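Long-range contacts in membrane attack complex assembly inhibitor BGA71 (Borreliella bavariensis, PDB 6FMH), which inhibits assembly of the membrane attack complex and so probably helps this Lyme disease spirochaete evade complement: residues D35-F41 with K62-Y66; L13-A17 with I118-I122; K146-F151 with L187-P192. All coordinates share one frame; numbering follows the deposited sequence.

Contact 1: D35-F41 with K62-Y66; sequences DAQGINF and KRTIY
Asp-35, near the C-terminal end of helix 12-36, and Phe-41, in the loop after it, close onto one flank of helix 55-68 in the all-helical BbCRASP-1 family fold. That flank is made by Lys-62, Ile-65 and Tyr-66, spaced three and four residues apart and therefore neighbours along one side of the helix.

The polar half centres on the carboxylate of Asp-35, whose two oxygens serve different partners. Tyr-66 OH donates to the syn lone pair of Asp-35 OD1, on the side of the other oxygen, at 2.7 Å; OD1 lies in the plane of the tyrosine ring, while the carboxylate stands almost perpendicular to it. Lys-62 NZ forms a salt bridge with Asp-35 OD2 at 2.7 Å, arriving from above the carboxylate, 39° out of its plane. Lysine suits this place because its chain, extended beyond CG, spans the gap; NZ is also paired with Glu-58, and two acidic partners would probably favour its charged form. A backbone turn follows Asp-35: its O accepts Gly-38 N at 3.2 Å, and the positive phi of Gly-38 favours a residue without a side chain.

The aromatic and apolar half turns on Phe-41, whose ring is swung toward the helix with CG anti to the backbone N (chi1 175°). Tyr-66 directs its edge toward the face of this ring in an offset edge-to-face pair, planes at 63°, with Tyr-66 CE1 3.7 Å from Phe-41 CD2. Ile-76 and Lys-80 of helix 73-88 also pack on Phe-41. Next to Tyr-66 in the helix, Ile-65 turns its beta-branch to the ring, its CG2 3.9 Å from Phe-41 CZ.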
ATOM      1  N   ASP A  35     -12.965  14.671  -6.061  1.00 27.87           N
ATOM      2  CA  ASP A  35     -14.130  14.051  -5.445  1.00 29.04           C
ATOM      3  C   ASP A  35     -14.765  14.882  -4.328  1.00 26.61           C
ATOM      4  O   ASP A  35     -15.948  14.709  -4.029  1.00 26.99           O
ATOM      5  CB  ASP A  35     -13.754  12.686  -4.873  1.00 31.45           C
ATOM      6  CG  ASP A  35     -13.504  11.651  -5.946  1.00 36.25           C
ATOM      7  OD1 ASP A  35     -13.678  11.935  -7.161  1.00 42.77           O
ATOM      8  OD2 ASP A  35     -13.184  10.511  -5.563  1.00 33.28           O
ATOM      9  N   ALA A  36     -13.992  15.755  -3.703  1.00 24.73           N
ATOM     10  CA  ALA A  36     -14.510  16.585  -2.611  1.00 25.81           C
ATOM     11  C   ALA A  36     -15.611  17.522  -3.088  1.00 24.21           C
ATOM     12  O   ALA A  36     -16.470  17.930  -2.315  1.00 24.85           O
ATOM     13  CB  ALA A  36     -13.381  17.367  -1.944  1.00 25.35           C
ATOM     14  N   GLN A  37     -15.603  17.796  -4.379  1.00 24.06           N
ATOM     15  CA  GLN A  37     -16.553  18.684  -5.012  1.00 25.03           C
ATOM     16  C   GLN A  37     -17.878  18.014  -5.466  1.00 24.94           C
ATOM     17  O   GLN A  37     -18.569  18.520  -6.359  1.00 21.64           O
ATOM     18  CB  GLN A  37     -15.824  19.352  -6.224  1.00 26.27           C
ATOM     19  CG  GLN A  37     -14.619  20.243  -5.794  1.00 25.14           C
ATOM     20  CD  GLN A  37     -15.120  21.520  -5.217  1.00 25.50           C
ATOM     21  OE1 GLN A  37     -15.016  21.842  -4.001  1.00 29.07           O
ATOM     22  NE2 GLN A  37     -15.703  22.273  -6.091  1.00 26.77           N
ATOM     23  N   GLY A  38     -18.215  16.859  -4.898  1.00 28.60           N
ATOM     24  CA  GLY A  38     -19.542  16.237  -5.114  1.00 30.39           C
ATOM     25  C   GLY A  38     -19.787  15.460  -6.407  1.00 32.11           C
ATOM     26  O   GLY A  38     -20.847  14.886  -6.584  1.00 34.17           O
ATOM     27  N   ILE A  39     -18.824  15.442  -7.319  1.00 37.66           N
ATOM     28  CA  ILE A  39     -18.854  14.526  -8.482  1.00 43.70           C
ATOM     29  C   ILE A  39     -18.794  13.087  -7.950  1.00 45.45           C
ATOM     30  O   ILE A  39     -17.802  12.721  -7.323  1.00 57.98           O
ATOM     31  CB  ILE A  39     -17.655  14.819  -9.424  1.00 48.88           C
ATOM     32  CG1 ILE A  39     -17.614  13.993 -10.713  1.00 51.39           C
ATOM     33  CG2 ILE A  39     -16.327  14.582  -8.732  1.00 50.43           C
ATOM     34  CD1 ILE A  39     -16.856  14.744 -11.794  1.00 50.20           C
ATOM     35  N   ASN A  40     -19.858  12.309  -8.134  1.00 38.84           N
ATOM     36  CA  ASN A  40     -19.906  10.967  -7.535  1.00 33.93           C
ATOM     37  C   ASN A  40     -19.721  10.021  -8.689  1.00 29.86           C
ATOM     38  O   ASN A  40     -20.674   9.481  -9.276  1.00 30.13           O
ATOM     39  CB  ASN A  40     -21.182  10.660  -6.701  1.00 40.72           C
ATOM     40  CG  ASN A  40     -20.968   9.585  -5.596  1.00 38.55           C
ATOM     41  OD1 ASN A  40     -20.145   8.705  -5.712  1.00 29.54           O
ATOM     42  ND2 ASN A  40     -21.749   9.688  -4.511  1.00 41.96           N
ATOM     43  N   PHE A  41     -18.472   9.898  -9.096  1.00 26.03           N
ATOM     44  CA  PHE A  41     -18.135   9.268 -10.377  1.00 23.07           C
ATOM     45  C   PHE A  41     -18.753   7.893 -10.511  1.00 21.29           C
ATOM     46  O   PHE A  41     -19.266   7.534 -11.571  1.00 25.18           O
ATOM     47  CB  PHE A  41     -16.604   9.246 -10.551  1.00 23.30           C
ATOM     48  CG  PHE A  41     -16.137   8.508 -11.768  1.00 23.19           C
ATOM     49  CD1 PHE A  41     -16.660   8.795 -13.044  1.00 21.84           C
ATOM     50  CD2 PHE A  41     -15.204   7.495 -11.644  1.00 22.66           C
ATOM     51  CE1 PHE A  41     -16.257   8.076 -14.156  1.00 21.96           C
ATOM     52  CE2 PHE A  41     -14.791   6.776 -12.765  1.00 23.09           C
ATOM     53  CZ  PHE A  41     -15.327   7.056 -14.021  1.00 22.56           C
ATOM     54  N   LYS A  62     -10.481   4.697  -9.787  1.00 22.22           N
ATOM     55  CA  LYS A  62     -10.209   6.130  -9.982  1.00 21.29           C
ATOM     56  C   LYS A  62      -8.736   6.485 -10.223  1.00 19.18           C
ATOM     57  O   LYS A  62      -8.444   7.407 -10.989  1.00 16.49           O
ATOM     58  CB  LYS A  62     -10.688   6.935  -8.782  1.00 22.32           C
ATOM     59  CG  LYS A  62     -12.195   7.038  -8.679  1.00 23.20           C
ATOM     60  CD  LYS A  62     -12.552   7.659  -7.347  1.00 24.31           C
ATOM     61  CE  LYS A  62     -14.031   7.811  -7.168  1.00 24.67           C
ATOM     62  NZ  LYS A  62     -14.346   8.041  -5.722  1.00 24.70           N
ATOM     63  N   ARG A  63      -7.828   5.787  -9.547  1.00 17.86           N
ATOM     64  CA  ARG A  63      -6.401   6.022  -9.782  1.00 17.42           C
ATOM     65  C   ARG A  63      -6.098   5.920 -11.266  1.00 15.55           C
ATOM     66  O   ARG A  63      -5.460   6.791 -11.854  1.00 13.50           O
ATOM     67  CB  ARG A  63      -5.538   5.038  -8.994  1.00 19.00           C
ATOM     68  CG  ARG A  63      -5.573   5.223  -7.481  1.00 20.33           C
ATOM     69  CD  ARG A  63      -5.136   4.006  -6.588  1.00 21.32           C
ATOM     70  NE  ARG A  63      -3.688   3.931  -6.648  1.00 24.90           N
ATOM     71  CZ  ARG A  63      -2.915   2.916  -6.214  1.00 24.33           C
ATOM     72  NH1 ARG A  63      -3.413   1.898  -5.574  1.00 21.94           N
ATOM     73  NH2 ARG A  63      -1.605   2.992  -6.376  1.00 24.48           N
ATOM     74  N   THR A  64      -6.588   4.856 -11.896  1.00 14.88           N
ATOM     75  CA  THR A  64      -6.314   4.654 -13.342  1.00 13.96           C
ATOM     76  C   THR A  64      -7.054   5.621 -14.220  1.00 12.44           C
ATOM     77  O   THR A  64      -6.488   6.291 -15.027  1.00 11.33           O
ATOM     78  CB  THR A  64      -6.602   3.201 -13.807  1.00 14.38           C
ATOM     79  OG1 THR A  64      -5.527   2.337 -13.393  1.00 11.78           O
ATOM     80  CG2 THR A  64      -6.639   3.131 -15.308  1.00 15.31           C
ATOM     81  N   ILE A  65      -8.329   5.781 -13.933  1.00 12.99           N
ATOM     82  CA  ILE A  65      -9.202   6.639 -14.757  1.00 12.21           C
ATOM     83  C   ILE A  65      -8.796   8.085 -14.687  1.00 11.72           C
ATOM     84  O   ILE A  65      -8.529   8.702 -15.700  1.00 11.88           O
ATOM     85  CB  ILE A  65     -10.690   6.537 -14.312  1.00 11.89           C
ATOM     86  CG1 ILE A  65     -11.215   5.107 -14.415  1.00 10.91           C
ATOM     87  CG2 ILE A  65     -11.573   7.490 -15.119  1.00 12.66           C
ATOM     88  CD1 ILE A  65     -11.830   4.766 -15.723  1.00 10.88           C
ATOM     89  N   TYR A  66      -8.727   8.613 -13.468  1.00 11.59           N
ATOM     90  CA  TYR A  66      -8.494  10.041 -13.235  1.00 10.80           C
ATOM     91  C   TYR A  66      -7.141  10.432 -13.724  1.00 10.57           C
ATOM     92  O   TYR A  66      -6.957  11.526 -14.271  1.00 10.18           O
ATOM     93  CB  TYR A  66      -8.608  10.354 -11.757  1.00 10.84           C
ATOM     94  CG  TYR A  66     -10.027  10.409 -11.175  1.00 11.01           C
ATOM     95  CD1 TYR A  66     -11.074   9.719 -11.729  1.00 11.21           C
ATOM     96  CD2 TYR A  66     -10.280  11.178 -10.052  1.00 11.57           C
ATOM     97  CE1 TYR A  66     -12.324   9.762 -11.181  1.00 11.50           C
ATOM     98  CE2 TYR A  66     -11.529  11.253  -9.500  1.00 11.83           C
ATOM     99  CZ  TYR A  66     -12.559  10.544 -10.084  1.00 11.71           C
ATOM    100  OH  TYR A  66     -13.805  10.576  -9.506  1.00 11.32           O
TER

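Contact 2: L13-A17 with I118-I122; sequences LETAA and IKEAI
The helical segments Leu-13 to Ala-17 and Ile-118 to Ile-122 run roughly antiparallel, their local axes 137° apart in direction and 9.6 Å apart at closest approach. This is helix-helix packing within the all-helical BbCRASP-1 family fold, between the start of helix 12-36 and the end of helix 90-123.

The side chains that meet are almost wholly apolar, as befits a buried seam. Ile-122 reaches across to the backbone of the other helix. Its CG1 branch is anti to the carbonyl carbon (chi1 -70°), and the chain continues extended to CD1 (chi2 175°), which carries this methyl across. There Ile-122 CD1 lies 3.8 Å from Glu-14 CA and 3.8 Å from Ala-17 CB, and it also touches Leu-13 O, whose own bond is the helical one from Ala-17 N. Alanine at position 17 suits this spot, since its short side chain allows the opposing methyl to come close to the helix. The side chains of Glu-14 and Ile-122 cross obliquely, and Glu-14 meets Ile-122 through its methylene CG, 4.0 Å from CD1, using only the aliphatic part of an otherwise polar residue.

One turn earlier, Ile-118 offers its beta-branch: CG2 packs 3.8 Å from Leu-13 O and 4.2 Å from Leu-13 CB. Helix 127-163 closes this side, with Leu-137 on Ile-118 and Gln-130 and Glu-134 on Leu-13. Elsewhere the second subunit takes part, its Asn-52 packing on Glu-14 and its Glu-57 on Ile-122. Leucine's longer, forked chain lets Leu-13 span the gap to a small partner: its CD1 methyl meets Ala-121 CB at 4.2 Å.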
ATOM      1  N   LEU A  13      15.624  -0.942  -7.043  1.00 32.31           N
ATOM      2  CA  LEU A  13      14.339  -1.341  -6.469  1.00 27.40           C
ATOM      3  C   LEU A  13      13.900  -0.355  -5.390  1.00 29.92           C
ATOM      4  O   LEU A  13      12.721   0.050  -5.327  1.00 28.04           O
ATOM      5  CB  LEU A  13      14.451  -2.691  -5.802  1.00 24.32           C
ATOM      6  CG  LEU A  13      14.745  -3.901  -6.685  1.00 22.99           C
ATOM      7  CD1 LEU A  13      14.989  -5.187  -5.895  1.00 24.35           C
ATOM      8  CD2 LEU A  13      13.669  -4.185  -7.696  1.00 21.77           C
ATOM      9  N   GLU A  14      14.859   0.080  -4.571  1.00 30.45           N
ATOM     10  CA  GLU A  14      14.593   1.136  -3.592  1.00 33.72           C
ATOM     11  C   GLU A  14      14.125   2.445  -4.243  1.00 34.49           C
ATOM     12  O   GLU A  14      13.130   3.033  -3.786  1.00 39.41           O
ATOM     13  CB  GLU A  14      15.781   1.326  -2.681  1.00 38.71           C
ATOM     14  CG  GLU A  14      15.946   0.178  -1.679  1.00 44.05           C
ATOM     15  CD  GLU A  14      17.224   0.245  -0.836  1.00 46.72           C
ATOM     16  OE1 GLU A  14      18.261   0.747  -1.325  1.00 46.15           O
ATOM     17  OE2 GLU A  14      17.180  -0.232   0.316  1.00 43.93           O
ATOM     18  N   THR A  15      14.759   2.879  -5.331  1.00 31.32           N
ATOM     19  CA  THR A  15      14.270   4.086  -6.046  1.00 30.62           C
ATOM     20  C   THR A  15      12.944   3.851  -6.690  1.00 25.49           C
ATOM     21  O   THR A  15      12.124   4.776  -6.793  1.00 25.37           O
ATOM     22  CB  THR A  15      15.239   4.666  -7.138  1.00 31.76           C
ATOM     23  OG1 THR A  15      15.960   3.615  -7.773  1.00 35.43           O
ATOM     24  CG2 THR A  15      16.210   5.657  -6.522  1.00 34.67           C
ATOM     25  N   ALA A  16      12.768   2.660  -7.233  1.00 24.08           N
ATOM     26  CA  ALA A  16      11.509   2.325  -7.909  1.00 26.53           C
ATOM     27  C   ALA A  16      10.328   2.396  -6.942  1.00 24.52           C
ATOM     28  O   ALA A  16       9.352   3.078  -7.209  1.00 24.89           O
ATOM     29  CB  ALA A  16      11.571   0.947  -8.559  1.00 26.65           C
ATOM     30  N   ALA A  17      10.453   1.739  -5.805  1.00 23.55           N
ATOM     31  CA  ALA A  17       9.443   1.886  -4.755  1.00 24.31           C
ATOM     32  C   ALA A  17       9.222   3.371  -4.334  1.00 23.45           C
ATOM     33  O   ALA A  17       8.095   3.775  -4.082  1.00 27.08           O
ATOM     34  CB  ALA A  17       9.778   1.023  -3.529  1.00 22.13           C
ATOM     35  N   ILE A 118       8.050  -5.820  -5.057  1.00 20.36           N
ATOM     36  CA  ILE A 118       9.256  -5.067  -4.981  1.00 19.91           C
ATOM     37  C   ILE A 118       9.514  -4.670  -3.554  1.00 18.57           C
ATOM     38  O   ILE A 118      10.631  -4.567  -3.156  1.00 18.18           O
ATOM     39  CB  ILE A 118       9.125  -3.802  -5.840  1.00 23.34           C
ATOM     40  CG1 ILE A 118       9.055  -4.186  -7.299  1.00 24.59           C
ATOM     41  CG2 ILE A 118      10.243  -2.810  -5.590  1.00 22.25           C
ATOM     42  CD1 ILE A 118       9.354  -3.090  -8.284  1.00 24.89           C
ATOM     43  N   LYS A 119       8.472  -4.410  -2.799  1.00 17.35           N
ATOM     44  CA  LYS A 119       8.622  -4.120  -1.411  1.00 17.11           C
ATOM     45  C   LYS A 119       9.125  -5.322  -0.652  1.00 17.38           C
ATOM     46  O   LYS A 119       9.936  -5.182   0.208  1.00 17.58           O
ATOM     47  CB  LYS A 119       7.326  -3.580  -0.845  1.00 15.58           C
ATOM     48  CG  LYS A 119       7.088  -2.117  -1.120  1.00 14.62           C
ATOM     49  CD  LYS A 119       5.692  -1.752  -0.773  1.00 13.16           C
ATOM     50  CE  LYS A 119       5.462  -0.279  -0.834  1.00 11.79           C
ATOM     51  NZ  LYS A 119       4.103   0.058  -0.408  1.00 11.04           N
ATOM     52  N   GLU A 120       8.656  -6.508  -0.992  1.00 16.94           N
ATOM     53  CA  GLU A 120       9.125  -7.768  -0.445  1.00 15.85           C
ATOM     54  C   GLU A 120      10.566  -8.075  -0.650  1.00 16.26           C
ATOM     55  O   GLU A 120      11.159  -8.675   0.158  1.00 17.46           O
ATOM     56  CB  GLU A 120       8.351  -8.909  -1.063  1.00 15.13           C
ATOM     57  CG  GLU A 120       8.777 -10.294  -0.606  1.00 14.29           C
ATOM     58  CD  GLU A 120       8.209 -11.366  -1.439  1.00 13.06           C
ATOM     59  OE1 GLU A 120       8.140 -11.165  -2.596  1.00 13.23           O
ATOM     60  OE2 GLU A 120       7.829 -12.393  -0.939  1.00 12.50           O
ATOM     61  N   ALA A 121      11.107  -7.742  -1.790  1.00 17.65           N
ATOM     62  CA  ALA A 121      12.502  -7.903  -2.053  1.00 17.85           C
ATOM     63  C   ALA A 121      13.328  -6.906  -1.297  1.00 18.87           C
ATOM     64  O   ALA A 121      14.347  -7.225  -0.826  1.00 18.08           O
ATOM     65  CB  ALA A 121      12.763  -7.786  -3.522  1.00 16.88           C
ATOM     66  N   ILE A 122      12.877  -5.681  -1.191  1.00 20.17           N
ATOM     67  CA  ILE A 122      13.608  -4.713  -0.406  1.00 22.32           C
ATOM     68  C   ILE A 122      13.749  -5.153   1.071  1.00 24.25           C
ATOM     69  O   ILE A 122      14.868  -5.231   1.604  1.00 23.29           O
ATOM     70  CB  ILE A 122      12.908  -3.373  -0.449  1.00 25.41           C
ATOM     71  CG1 ILE A 122      13.038  -2.761  -1.835  1.00 28.23           C
ATOM     72  CG2 ILE A 122      13.517  -2.403   0.545  1.00 26.98           C
ATOM     73  CD1 ILE A 122      12.266  -1.464  -1.988  1.00 28.67           C
TER

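Contact 3: K146-F151 with L187-P192; sequences KTRQNF and LDSFKP
The C-terminal tail of the chain folds back onto the middle of the long helix 127-163, where Phe-190 lies against Thr-147 and Phe-151, one helical turn apart. The tail approaches as a tight turn with helical backbone angles, in which Leu-187 O accepts Phe-190 N at 2.9 Å, before Lys-191 and Pro-192 continue in an extended course.

Phe-190 carries most of the contact. Its ring receives the edge of Phe-151 on its face in an edge-to-face pair, with centroids 5.8 Å apart and planes at 77°. The same ring is covered toward its rim by Phe-151 CB, 4.2 Å above the plane. Phe-151 has CG anti to its own nitrogen (chi1 167°), and its ring continues into the interior, where Val-104, Ile-107 and Thr-64 pack on it; a large aromatic residue can thus bridge the tail and the helical core.

Thr-147 meets the backbone of the tail directly. Its CA-H points at Phe-190 O, with CA to O 3.3 Å and an angle of 168° at the hydrogen, a nearly straight contact. Threonine suits the place because its two branches divide the work: the methyl CG2 packs 3.7 Å from Phe-190 CB, while the hydroxyl OG1 is bonded to Ser-143 O of its own helix and also packs against Lys-191 CG. At the more exposed end, Pro-192 CG rests 3.9 Å from Lys-146 CB. Lys-191 turns its amine back to Asp-188, and NZ to OD1 of that residue is a salt bridge of 3.1 Å within the turn.

Through a T-shaped aromatic pair and a CA-H...O contact, the C-terminal tail thus closes back on the long helix of the all-helical BbCRASP-1 family fold.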
ATOM      1  N   LYS A 146       3.385   1.156 -18.619  1.00  9.28           N
ATOM      2  CA  LYS A 146       3.167   1.366 -20.059  1.00  9.39           C
ATOM      3  C   LYS A 146       1.724   0.965 -20.452  1.00 10.19           C
ATOM      4  O   LYS A 146       0.942   1.757 -21.078  1.00 10.20           O
ATOM      5  CB  LYS A 146       4.255   0.629 -20.832  1.00  8.97           C
ATOM      6  CG  LYS A 146       5.596   1.322 -20.723  1.00  8.63           C
ATOM      7  CD  LYS A 146       6.591   0.878 -21.758  1.00  8.36           C
ATOM      8  CE  LYS A 146       7.977   1.476 -21.499  1.00  8.23           C
ATOM      9  NZ  LYS A 146       7.967   2.966 -21.354  1.00  8.08           N
ATOM     10  N   THR A 147       1.290  -0.185 -19.938  1.00 10.75           N
ATOM     11  CA  THR A 147      -0.086  -0.653 -20.170  1.00 10.61           C
ATOM     12  C   THR A 147      -1.077   0.446 -19.806  1.00 10.80           C
ATOM     13  O   THR A 147      -1.968   0.783 -20.600  1.00 11.01           O
ATOM     14  CB  THR A 147      -0.376  -1.970 -19.443  1.00 10.37           C
ATOM     15  OG1 THR A 147       0.497  -3.005 -19.960  1.00 10.42           O
ATOM     16  CG2 THR A 147      -1.795  -2.412 -19.668  1.00 10.30           C
ATOM     17  N   ARG A 148      -0.908   1.017 -18.620  1.00 10.93           N
ATOM     18  CA  ARG A 148      -1.814   2.020 -18.169  1.00 11.00           C
ATOM     19  C   ARG A 148      -1.752   3.269 -19.075  1.00 13.13           C
ATOM     20  O   ARG A 148      -2.787   3.952 -19.323  1.00 11.74           O
ATOM     21  CB  ARG A 148      -1.538   2.427 -16.753  1.00 10.18           C
ATOM     22  CG  ARG A 148      -2.569   3.467 -16.326  1.00  9.89           C
ATOM     23  CD  ARG A 148      -2.640   3.680 -14.868  1.00  9.34           C
ATOM     24  NE  ARG A 148      -1.470   4.394 -14.427  1.00  9.04           N
ATOM     25  CZ  ARG A 148      -1.243   4.761 -13.181  1.00  8.66           C
ATOM     26  NH1 ARG A 148      -2.111   4.511 -12.228  1.00  8.49           N
ATOM     27  NH2 ARG A 148      -0.127   5.382 -12.903  1.00  8.84           N
ATOM     28  N   GLN A 149      -0.545   3.591 -19.552  1.00 15.13           N
ATOM     29  CA  GLN A 149      -0.413   4.710 -20.502  1.00 16.37           C
ATOM     30  C   GLN A 149      -1.210   4.426 -21.759  1.00 14.67           C
ATOM     31  O   GLN A 149      -1.746   5.333 -22.352  1.00 13.47           O
ATOM     32  CB  GLN A 149       1.074   4.998 -20.820  1.00 18.70           C
ATOM     33  CG  GLN A 149       1.774   5.858 -19.788  1.00 22.34           C
ATOM     34  CD  GLN A 149       3.286   5.746 -19.888  1.00 25.53           C
ATOM     35  OE1 GLN A 149       3.849   5.722 -20.987  1.00 25.24           O
ATOM     36  NE2 GLN A 149       3.961   5.671 -18.729  1.00 30.10           N
ATOM     37  N   ASN A 150      -1.147   3.188 -22.249  1.00 14.07           N
ATOM     38  CA  ASN A 150      -1.792   2.887 -23.540  1.00 13.40           C
ATOM     39  C   ASN A 150      -3.256   2.916 -23.347  1.00 13.19           C
ATOM     40  O   ASN A 150      -3.971   3.486 -24.162  1.00 15.28           O
ATOM     41  CB  ASN A 150      -1.364   1.548 -24.126  1.00 13.18           C
ATOM     42  CG  ASN A 150       0.114   1.470 -24.399  1.00 13.14           C
ATOM     43  OD1 ASN A 150       0.743   0.410 -24.226  1.00 14.71           O
ATOM     44  ND2 ASN A 150       0.688   2.552 -24.862  1.00 13.10           N
ATOM     45  N   PHE A 151      -3.719   2.385 -22.233  1.00 12.30           N
ATOM     46  CA  PHE A 151      -5.128   2.557 -21.881  1.00 11.92           C
ATOM     47  C   PHE A 151      -5.571   4.030 -21.846  1.00 11.25           C
ATOM     48  O   PHE A 151      -6.627   4.367 -22.312  1.00 10.99           O
ATOM     49  CB  PHE A 151      -5.418   1.903 -20.526  1.00 12.23           C
ATOM     50  CG  PHE A 151      -6.757   2.288 -19.949  1.00 13.27           C
ATOM     51  CD1 PHE A 151      -7.943   1.593 -20.307  1.00 13.06           C
ATOM     52  CD2 PHE A 151      -6.860   3.342 -19.064  1.00 13.03           C
ATOM     53  CE1 PHE A 151      -9.173   1.966 -19.777  1.00 12.71           C
ATOM     54  CE2 PHE A 151      -8.082   3.699 -18.541  1.00 13.24           C
ATOM     55  CZ  PHE A 151      -9.247   3.027 -18.894  1.00 12.58           C
ATOM     56  N   LEU A 187      -7.328  -6.588 -21.291  1.00 20.25           N
ATOM     57  CA  LEU A 187      -6.115  -6.049 -20.660  1.00 21.73           C
ATOM     58  C   LEU A 187      -4.840  -6.188 -21.541  1.00 20.29           C
ATOM     59  O   LEU A 187      -4.118  -5.212 -21.772  1.00 18.64           O
ATOM     60  CB  LEU A 187      -5.876  -6.778 -19.331  1.00 23.78           C
ATOM     61  CG  LEU A 187      -4.607  -6.522 -18.554  1.00 26.32           C
ATOM     62  CD1 LEU A 187      -4.674  -5.140 -17.943  1.00 30.87           C
ATOM     63  CD2 LEU A 187      -4.449  -7.562 -17.459  1.00 28.02           C
ATOM     64  N   ASP A 188      -4.595  -7.405 -22.024  1.00 19.14           N
ATOM     65  CA  ASP A 188      -3.386  -7.725 -22.794  1.00 18.54           C
ATOM     66  C   ASP A 188      -3.191  -6.841 -24.025  1.00 17.08           C
ATOM     67  O   ASP A 188      -2.087  -6.657 -24.476  1.00 16.55           O
ATOM     68  CB  ASP A 188      -3.429  -9.187 -23.249  1.00 19.61           C
ATOM     69  CG  ASP A 188      -2.870 -10.117 -22.215  1.00 21.40           C
ATOM     70  OD1 ASP A 188      -2.538  -9.645 -21.059  1.00 20.74           O
ATOM     71  OD2 ASP A 188      -2.724 -11.330 -22.574  1.00 21.29           O
ATOM     72  N   SER A 189      -4.286  -6.328 -24.587  1.00 15.44           N
ATOM     73  CA  SER A 189      -4.212  -5.537 -25.784  1.00 13.61           C
ATOM     74  C   SER A 189      -3.541  -4.217 -25.504  1.00 12.26           C
ATOM     75  O   SER A 189      -3.039  -3.590 -26.408  1.00 11.65           O
ATOM     76  CB  SER A 189      -5.620  -5.283 -26.314  1.00 14.32           C
ATOM     77  OG  SER A 189      -6.429  -4.600 -25.361  1.00 14.43           O
ATOM     78  N   PHE A 190      -3.566  -3.763 -24.251  1.00 11.76           N
ATOM     79  CA  PHE A 190      -2.932  -2.487 -23.897  1.00 11.24           C
ATOM     80  C   PHE A 190      -1.482  -2.636 -23.484  1.00 11.17           C
ATOM     81  O   PHE A 190      -0.804  -1.647 -23.285  1.00 10.37           O
ATOM     82  CB  PHE A 190      -3.711  -1.799 -22.807  1.00 10.98           C
ATOM     83  CG  PHE A 190      -5.047  -1.388 -23.246  1.00 10.97           C
ATOM     84  CD1 PHE A 190      -5.204  -0.311 -24.069  1.00 10.57           C
ATOM     85  CD2 PHE A 190      -6.181  -2.095 -22.835  1.00 11.37           C
ATOM     86  CE1 PHE A 190      -6.462   0.100 -24.481  1.00 10.42           C
ATOM     87  CE2 PHE A 190      -7.450  -1.690 -23.258  1.00 11.26           C
ATOM     88  CZ  PHE A 190      -7.578  -0.583 -24.074  1.00 10.47           C
ATOM     89  N   LYS A 191      -1.004  -3.883 -23.361  1.00 11.53           N
ATOM     90  CA  LYS A 191       0.399  -4.147 -23.017  1.00 10.94           C
ATOM     91  C   LYS A 191       1.290  -3.782 -24.142  1.00 10.50           C
ATOM     92  O   LYS A 191       0.850  -3.804 -25.280  1.00  9.90           O
ATOM     93  CB  LYS A 191       0.603  -5.585 -22.657  1.00 11.11           C
ATOM     94  CG  LYS A 191       0.083  -5.903 -21.267  1.00 11.29           C
ATOM     95  CD  LYS A 191       0.247  -7.320 -20.882  1.00 11.83           C
ATOM     96  CE  LYS A 191      -0.213  -7.450 -19.413  1.00 13.24           C
ATOM     97  NZ  LYS A 191      -1.695  -7.235 -19.255  1.00 13.90           N
ATOM     98  N   PRO A 192       2.531  -3.397 -23.836  1.00 10.87           N
ATOM     99  CA  PRO A 192       3.489  -3.129 -24.897  1.00 12.19           C
ATOM    100  C   PRO A 192       3.872  -4.378 -25.645  1.00 13.83           C
ATOM    101  O   PRO A 192       3.775  -5.472 -25.123  1.00 14.64           O
ATOM    102  CB  PRO A 192       4.662  -2.420 -24.192  1.00 11.43           C
ATOM    103  CG  PRO A 192       4.503  -2.702 -22.766  1.00 11.48           C
ATOM    104  CD  PRO A 192       3.034  -2.964 -22.535  1.00 11.23           C
TER

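Overall arrangement
Contacts 1 and 3 lie on opposite sides of the chain's centre, with their own centres 22 Å apart, yet they share a boundary: Thr-64 CG2, on helix 55-68, packs 3.6 Å from Phe-151 CE2 on helix 127-163. Helix 55-68 therefore touches both the loop after helix 12-36 and the helix that receives the C-terminal tail. Contact 2 stands apart, its centre 22 Å from the centre of the chain, 29 Å from that of contact 1 and 23 Å from that of contact 3. It is tied to contact 1 by helix 12-36, whose two ends they occupy, and it alone of the three is touched by the second subunit.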